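Local coordinates for single-stranded DNA-binding protein 1 (Streptomyces coelicolor, PDB 4DAM), which probably binds single-stranded DNA as a homotetramer through its OB-fold domain, the part of the longer protein present here, at residues E15-A20 / Q90-V95; T66-R71 / D109-A114; N23-P28 / R42-A47. The protein carries 1 engineered substitution. All coordinates share one frame; numbering follows the deposited sequence. Where two conformers were deposited one is given.

Interaction 1: residues E15-A20 / Q90-V95. Engineered in segment 15-20: Ile16 (natural residue Thr).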
# COMPACT_ATOMS: atom_id res chain seq x y z
N GLU A 15 10.72 -0.88 -4.97
CA GLU A 15 10.36 -1.99 -4.12
C GLU A 15 8.85 -1.93 -3.99
O GLU A 15 8.22 -0.87 -4.09
CB GLU A 15 11.02 -1.84 -2.75
CG GLU A 15 12.52 -1.95 -2.80
CD GLU A 15 13.01 -3.37 -2.64
OE1 GLU A 15 12.22 -4.33 -2.83
OE2 GLU A 15 14.20 -3.54 -2.31
N ILE A 16 8.24 -3.09 -3.80
CA ILE A 16 6.81 -3.16 -3.61
C ILE A 16 6.56 -3.39 -2.12
O ILE A 16 6.90 -4.43 -1.60
CB ILE A 16 6.24 -4.31 -4.45
CG1 ILE A 16 6.72 -4.17 -5.90
CG2 ILE A 16 4.71 -4.29 -4.37
CD1 ILE A 16 6.86 -5.44 -6.74
N MET A 17 6.01 -2.38 -1.44
CA MET A 17 5.68 -2.50 -0.03
C MET A 17 4.30 -3.15 0.07
O MET A 17 3.46 -3.07 -0.84
CB MET A 17 5.61 -1.12 0.65
CG MET A 17 6.93 -0.39 0.77
SD MET A 17 8.29 -1.40 1.36
CE MET A 17 7.79 -1.96 3.07
N ILE A 18 4.10 -3.87 1.15
CA ILE A 18 2.82 -4.48 1.44
C ILE A 18 2.57 -4.38 2.94
O ILE A 18 3.51 -4.41 3.73
CB ILE A 18 2.85 -5.97 1.00
CG1 ILE A 18 1.57 -6.72 1.27
CG2 ILE A 18 3.92 -6.74 1.72
CD1 ILE A 18 1.70 -8.15 0.75
N CYS A 19 1.30 -4.23 3.29
CA CYS A 19 0.89 -4.37 4.68
C CYS A 19 -0.15 -5.47 4.70
O CYS A 19 -1.13 -5.43 3.93
CB CYS A 19 0.32 -3.06 5.19
SG CYS A 19 -0.34 -3.33 6.86
N ALA A 20 0.11 -6.49 5.50
CA ALA A 20 -0.69 -7.74 5.53
C ALA A 20 -1.15 -7.94 6.97
O ALA A 20 -0.36 -7.83 7.91
CB ALA A 20 0.15 -8.93 5.05
N GLN A 90 4.26 -5.25 8.02
CA GLN A 90 4.62 -4.34 6.92
C GLN A 90 5.98 -4.74 6.41
O GLN A 90 6.91 -4.95 7.19
CB GLN A 90 4.66 -2.91 7.39
CG GLN A 90 4.73 -1.93 6.24
CD GLN A 90 5.43 -0.62 6.60
OE1 GLN A 90 5.11 0.43 6.02
NE2 GLN A 90 6.35 -0.65 7.57
N GLY A 91 6.14 -4.82 5.10
CA GLY A 91 7.45 -5.10 4.57
C GLY A 91 7.47 -5.17 3.07
O GLY A 91 6.51 -4.80 2.41
N ARG A 92 8.59 -5.63 2.53
CA ARG A 92 8.78 -5.67 1.08
C ARG A 92 8.36 -7.01 0.52
O ARG A 92 8.79 -8.06 1.00
CB ARG A 92 10.25 -5.41 0.76
CG ARG A 92 10.67 -4.01 1.14
CD ARG A 92 12.07 -3.63 0.78
NE ARG A 92 12.98 -3.73 1.92
CZ ARG A 92 13.10 -2.80 2.88
NH1 ARG A 92 12.37 -1.68 2.88
NH2 ARG A 92 13.95 -3.01 3.86
N LEU A 93 7.54 -6.97 -0.52
CA LEU A 93 7.04 -8.18 -1.16
C LEU A 93 8.05 -8.72 -2.16
O LEU A 93 8.53 -7.97 -3.02
CB LEU A 93 5.73 -7.88 -1.89
CG LEU A 93 5.04 -9.00 -2.67
CD1 LEU A 93 4.55 -10.11 -1.75
CD2 LEU A 93 3.92 -8.49 -3.57
N LYS A 94 8.34 -10.02 -2.05
CA LYS A 94 9.17 -10.72 -3.03
C LYS A 94 8.43 -11.95 -3.55
O LYS A 94 8.17 -12.88 -2.79
CB LYS A 94 10.52 -11.08 -2.41
CG LYS A 94 11.30 -9.90 -1.81
CD LYS A 94 11.85 -8.99 -2.88
CE LYS A 94 12.31 -7.61 -2.40
NZ LYS A 94 12.96 -6.85 -3.53
N VAL A 95 8.10 -11.92 -4.84
CA VAL A 95 7.42 -13.03 -5.52
C VAL A 95 8.50 -13.92 -6.08
O VAL A 95 9.37 -13.45 -6.81
CB VAL A 95 6.52 -12.56 -6.70
CG1 VAL A 95 5.92 -13.74 -7.50
CG2 VAL A 95 5.45 -11.60 -6.20
O HOH W 1 9.65 -5.48 -3.32
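Glu15 sets CG anti to its carbonyl carbon (chi1 -67°) and bends at chi2, while Lys94, bent at its own chi2 (-72°) and extended beyond, brings its ammonium up to the carboxylate. The result is a salt bridge in which Lys94 NZ meets the syn lone pair of Glu15 OE1 at 2.7 Å. Water 1 accepts the N-H of Ile16 and lies within bonding distance of Glu15 OE1 and Leu93 O, its protons probably shared between them, so it bridges segments 15-20 and 90-95. Tyr49 OH of the second subunit hydrogen-bonds the other oxygen, Glu15 OE2. Arg92 CD packs 3.6 Å from Glu15 CD, carboxylate and guanidinium planes 47° apart; Glu15 OE2, 4.4 Å from Arg92 NE, lies well out of the guanidinium plane, so the opposite charges are near but no N-H points at the oxygen. An alanine in place of Glu15 would remove the carboxylate, with its salt bridge and its bond to Tyr49 OH, and would probably loosen the join to the second subunit. Met17, bent at chi2 and chi3, runs beside Arg92 with SD 3.5 Å from Arg92 CG, and its methyl CE curls over the Gly91 carbonyl. On the other face Ile18 CG2 packs on Leu93 CB, near Phe65. The backbones form a short antiparallel ladder: Leu93 N to Ile16 O (2.8 Å, nearly straight), then Ile18 and Gly91 bonded reciprocally. Ile16 is an engineered residue; its CG2 lies 4.3 Å from Leu93 CD2. This pairing of strand 17-33 with strand 86-100 is part of the curled sheet of the OB-fold.

Interaction 2: residues T66-R71 / D109-A114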
# COMPACT_ATOMS: atom_id res chain seq x y z
N THR A 66 5.41 -16.23 3.28
CA THR A 66 6.51 -16.52 4.20
C THR A 66 7.10 -15.19 4.62
O THR A 66 7.55 -14.40 3.78
CB THR A 66 7.60 -17.37 3.55
OG1 THR A 66 7.01 -18.60 3.11
CG2 THR A 66 8.70 -17.67 4.54
N VAL A 67 7.05 -14.92 5.91
CA VAL A 67 7.55 -13.69 6.47
C VAL A 67 8.93 -13.90 7.07
O VAL A 67 9.16 -14.83 7.85
CB VAL A 67 6.62 -13.12 7.58
CG1 VAL A 67 7.19 -11.84 8.17
CG2 VAL A 67 5.19 -12.92 7.06
N TRP A 68 9.85 -13.02 6.67
CA TRP A 68 11.23 -13.04 7.12
C TRP A 68 11.54 -11.80 7.91
O TRP A 68 11.19 -10.70 7.50
CB TRP A 68 12.17 -13.08 5.93
CG TRP A 68 12.02 -14.29 5.06
CD1 TRP A 68 11.15 -14.47 3.99
CD2 TRP A 68 12.75 -15.54 5.18
NE1 TRP A 68 11.31 -15.72 3.44
CE2 TRP A 68 12.27 -16.41 4.13
CE3 TRP A 68 13.75 -15.99 6.03
CZ2 TRP A 68 12.79 -17.68 3.93
CZ3 TRP A 68 14.25 -17.29 5.83
CH2 TRP A 68 13.77 -18.11 4.81
N ALA A 69 12.22 -11.96 9.03
CA ALA A 69 12.68 -10.85 9.83
C ALA A 69 14.15 -11.04 10.20
O ALA A 69 14.64 -12.17 10.29
CB ALA A 69 11.81 -10.69 11.08
N ASN A 70 14.83 -9.93 10.42
CA ASN A 70 16.21 -9.94 10.82
C ASN A 70 16.51 -8.98 11.97
O ASN A 70 15.65 -8.20 12.37
CB ASN A 70 17.05 -9.57 9.59
CG ASN A 70 17.16 -10.66 8.60
OD1 ASN A 70 17.83 -11.62 8.85
ND2 ASN A 70 16.53 -10.51 7.47
N ARG A 71 17.73 -9.04 12.50
CA ARG A 71 18.20 -8.11 13.51
C ARG A 71 17.25 -8.05 14.72
O ARG A 71 16.76 -9.11 15.17
CB ARG A 71 18.46 -6.75 12.87
CG ARG A 71 19.53 -6.85 11.78
CD ARG A 71 20.45 -5.65 11.82
NE ARG A 71 21.39 -5.60 10.69
CZ ARG A 71 22.37 -6.48 10.47
NH1 ARG A 71 22.56 -7.54 11.27
NH2 ARG A 71 23.17 -6.33 9.42
N ASP A 109 6.96 -14.00 -0.50
CA ASP A 109 7.74 -13.70 0.72
C ASP A 109 7.47 -12.24 1.10
O ASP A 109 7.28 -11.38 0.23
CB ASP A 109 9.24 -13.82 0.51
CG ASP A 109 9.76 -15.24 0.42
OD1 ASP A 109 9.05 -16.21 0.62
OD2 ASP A 109 10.96 -15.40 0.13
N ILE A 110 7.49 -11.95 2.39
CA ILE A 110 7.52 -10.58 2.89
C ILE A 110 8.78 -10.41 3.73
O ILE A 110 8.98 -11.13 4.70
CB ILE A 110 6.28 -10.20 3.74
CG1 ILE A 110 5.00 -10.37 2.96
CG2 ILE A 110 6.43 -8.75 4.28
CD1 ILE A 110 3.73 -10.18 3.77
N ASP A 111 9.64 -9.51 3.31
CA ASP A 111 10.80 -9.13 4.09
C ASP A 111 10.36 -8.02 5.05
O ASP A 111 10.18 -6.87 4.65
CB ASP A 111 11.94 -8.68 3.17
CG ASP A 111 12.56 -9.84 2.38
OD1 ASP A 111 12.33 -11.03 2.70
OD2 ASP A 111 13.31 -9.57 1.41
N ALA A 112 10.11 -8.41 6.30
CA ALA A 112 9.40 -7.54 7.24
C ALA A 112 10.22 -6.40 7.75
O ALA A 112 11.40 -6.58 8.08
CB ALA A 112 8.87 -8.33 8.44
N VAL A 113 9.58 -5.24 7.81
CA VAL A 113 10.13 -4.05 8.43
C VAL A 113 9.51 -3.81 9.82
O VAL A 113 10.17 -3.30 10.73
CB VAL A 113 9.86 -2.83 7.51
CG1 VAL A 113 10.26 -1.55 8.19
CG2 VAL A 113 10.62 -3.01 6.19
N ALA A 114 8.23 -4.16 9.95
CA ALA A 114 7.46 -3.95 11.18
C ALA A 114 6.52 -5.11 11.35
O ALA A 114 5.95 -5.60 10.37
CB ALA A 114 6.69 -2.63 11.10
O HOH W 2 13.64 -7.40 9.71
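Trp68 and the two aspartates, Asp109 and Asp111, stand on the same face of a parallel strand pair, and the indole is turned steeply to both carboxylates. With CG anti to the carbonyl carbon (chi1 -62°), the ring plane is 65° from the Asp109 carboxylate and 80° from that of Asp111. Its pyrrole edge is turned to Asp109, with OD1 in the ring plane and Trp68 NE1 3.3 Å from Asp109 OD2. Asp109 OD2 is held in a salt bridge by Arg96, which probably helps to keep it charged. Asp111 runs alongside the indole, its OD1 3.8 Å from Trp68 CB. Thr66 lies side by side with Asp109, Thr66 CB 3.5 Å from Asp109 OD1. On the opposite face Val67 CG1 packs on Ala112 CB at 3.9 Å, while Val67 CG2 approaches Ile110 CB, next to Leu43 and Val89. Three backbone bonds hold the strands: Ile110 N to Thr66 O, Trp68 N to Ile110 O (2.9 Å), and Ala112 N to Trp68 O. Beyond them, water 2 links Asn70 N to Ala112 O. Past Ala112 the chain turns a corner, and Val113 and Ala114 form a classic beta bulge facing Gln90. Such a parallel pairing of strands 56-70 and 103-112 is what closes the OB-fold barrel.

Interaction 3: residues N23-P28 / R42-A47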
# COMPACT_ATOMS: atom_id res chain seq x y z
N ASN A 23 -2.86 -14.06 10.39
CA ASN A 23 -2.53 -14.89 11.51
C ASN A 23 -1.27 -15.69 11.27
O ASN A 23 -1.03 -16.18 10.16
CB ASN A 23 -3.70 -15.80 11.87
CG ASN A 23 -4.89 -15.00 12.38
OD1 ASN A 23 -5.07 -14.84 13.57
ND2 ASN A 23 -5.65 -14.46 11.48
N VAL A 24 -0.47 -15.82 12.32
CA VAL A 24 0.69 -16.70 12.30
C VAL A 24 0.20 -18.14 12.08
O VAL A 24 -0.62 -18.66 12.84
CB VAL A 24 1.53 -16.58 13.58
CG1 VAL A 24 2.69 -17.59 13.54
CG2 VAL A 24 2.01 -15.13 13.80
N ALA A 25 0.70 -18.78 11.01
CA ALA A 25 0.15 -20.07 10.57
C ALA A 25 1.06 -21.25 10.87
O ALA A 25 0.62 -22.40 10.85
CB ALA A 25 -0.19 -19.99 9.07
N THR A 26 2.32 -20.97 11.14
CA THR A 26 3.32 -21.98 11.54
C THR A 26 4.14 -21.44 12.68
O THR A 26 4.31 -20.22 12.80
CB THR A 26 4.29 -22.36 10.38
OG1 THR A 26 5.06 -21.21 9.94
CG2 THR A 26 3.51 -22.99 9.21
N THR A 27 4.70 -22.35 13.49
CA THR A 27 5.56 -21.92 14.58
C THR A 27 6.80 -21.27 13.98
O THR A 27 7.46 -21.83 13.09
CB THR A 27 5.99 -23.08 15.49
OG1 THR A 27 4.82 -23.69 16.05
CG2 THR A 27 6.86 -22.54 16.65
N PRO A 28 7.11 -20.03 14.40
CA PRO A 28 8.31 -19.38 13.88
C PRO A 28 9.58 -20.16 14.13
O PRO A 28 9.73 -20.84 15.15
CB PRO A 28 8.33 -18.02 14.60
CG PRO A 28 6.89 -17.76 14.93
CD PRO A 28 6.34 -19.12 15.26
N ARG A 42 5.12 -18.59 8.57
CA ARG A 42 4.06 -18.49 7.57
C ARG A 42 2.94 -17.61 8.10
O ARG A 42 2.56 -17.72 9.25
CB ARG A 42 3.54 -19.87 7.24
CG ARG A 42 2.59 -19.99 6.06
CD ARG A 42 2.41 -21.48 5.80
NE ARG A 42 1.57 -21.83 4.66
CZ ARG A 42 1.91 -21.71 3.38
NH1 ARG A 42 3.09 -21.20 3.02
NH2 ARG A 42 1.04 -22.08 2.47
N LEU A 43 2.44 -16.73 7.24
CA LEU A 43 1.35 -15.82 7.56
C LEU A 43 0.17 -16.12 6.65
O LEU A 43 0.31 -16.19 5.43
CB LEU A 43 1.79 -14.37 7.34
CG LEU A 43 0.76 -13.27 7.62
CD1 LEU A 43 0.52 -13.12 9.13
CD2 LEU A 43 1.20 -11.93 7.00
N ALA A 44 -1.00 -16.29 7.26
CA ALA A 44 -2.26 -16.51 6.53
C ALA A 44 -3.12 -15.26 6.58
O ALA A 44 -3.50 -14.82 7.67
CB ALA A 44 -3.04 -17.68 7.12
N VAL A 45 -3.45 -14.73 5.40
CA VAL A 45 -4.23 -13.51 5.30
C VAL A 45 -5.53 -13.83 4.55
O VAL A 45 -5.50 -14.09 3.34
CB VAL A 45 -3.43 -12.41 4.57
CG1 VAL A 45 -4.25 -11.13 4.42
CG2 VAL A 45 -2.08 -12.16 5.25
N THR A 46 -6.64 -13.84 5.26
CA THR A 46 -7.92 -14.25 4.68
C THR A 46 -8.82 -13.05 4.42
O THR A 46 -9.15 -12.30 5.35
CB THR A 46 -8.64 -15.28 5.59
OG1 THR A 46 -7.79 -16.41 5.76
CG2 THR A 46 -9.94 -15.76 4.95
N ALA A 47 -9.17 -12.85 3.16
CA ALA A 47 -10.14 -11.82 2.77
C ALA A 47 -11.51 -12.30 3.22
O ALA A 47 -11.76 -13.50 3.27
CB ALA A 47 -10.11 -11.58 1.26
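Asn23 and Ala44 form a hydrogen-bonded antiparallel pair, Asn23 N to Ala44 O and Ala44 N to Asn23 O both at 2.9 Å, and the backbone ladder runs on to Ala25 N, which bonds Arg42 O at 2.8 Å from above the carbonyl plane. Beyond Ala25 a side chain takes over: Thr26 OG1 accepts the N-H of Arg42 at 3.0 Å, with an N-H...O angle of 159°. Its chi1 of 62° places OG1 in the crowded position between backbone N and carbonyl carbon and leaves CG2 beside the backbone N, 3.7 Å from Arg42 CB. The two side chains cross obliquely. Arg42 is extended from CG to NE, so its aliphatic part passes the threonine methyl while the guanidinium leads away from the contact. On the face of Asn23 and Ala44, the methyl Ala25 CB rests 4.2 Å from Ala44 CB. On the other face Leu43, with CG anti to its backbone N, lays CD1 against the Asn23 backbone, 3.6 Å from Asn23 O. Leu43 also meets Val67, Val87 and Val89, so it helps to fill the barrel interior, where Val24 packs on Val87 and Phe41. This contact joins the two strands of the beta hairpin 17-33/36-51, whose first strand is interrupted along its length, within the OB-fold.

All three contacts belong to one curled sheet of the OB-fold. Interaction 3 is nested inside the chain loop closed by interaction 1, and both use strand 17-33; interaction 2 opens after interaction 3 has closed and alternates with interaction 1. The centres of interactions 1 and 2 lie about 9 Å apart, of 2 and 3 about 13 Å, of 1 and 3 about 15 Å. Strands 86-100 and 103-112 are neighbours linking interactions 1 and 2, as 36-51 and 56-70 link 3 and 2. Interaction 2 supplies the parallel closure, interaction 3 the first hairpin and interaction 1 the pairing of 17-33 with 86-100, round a shared apolar interior; 1 and 3 also touch the second subunit.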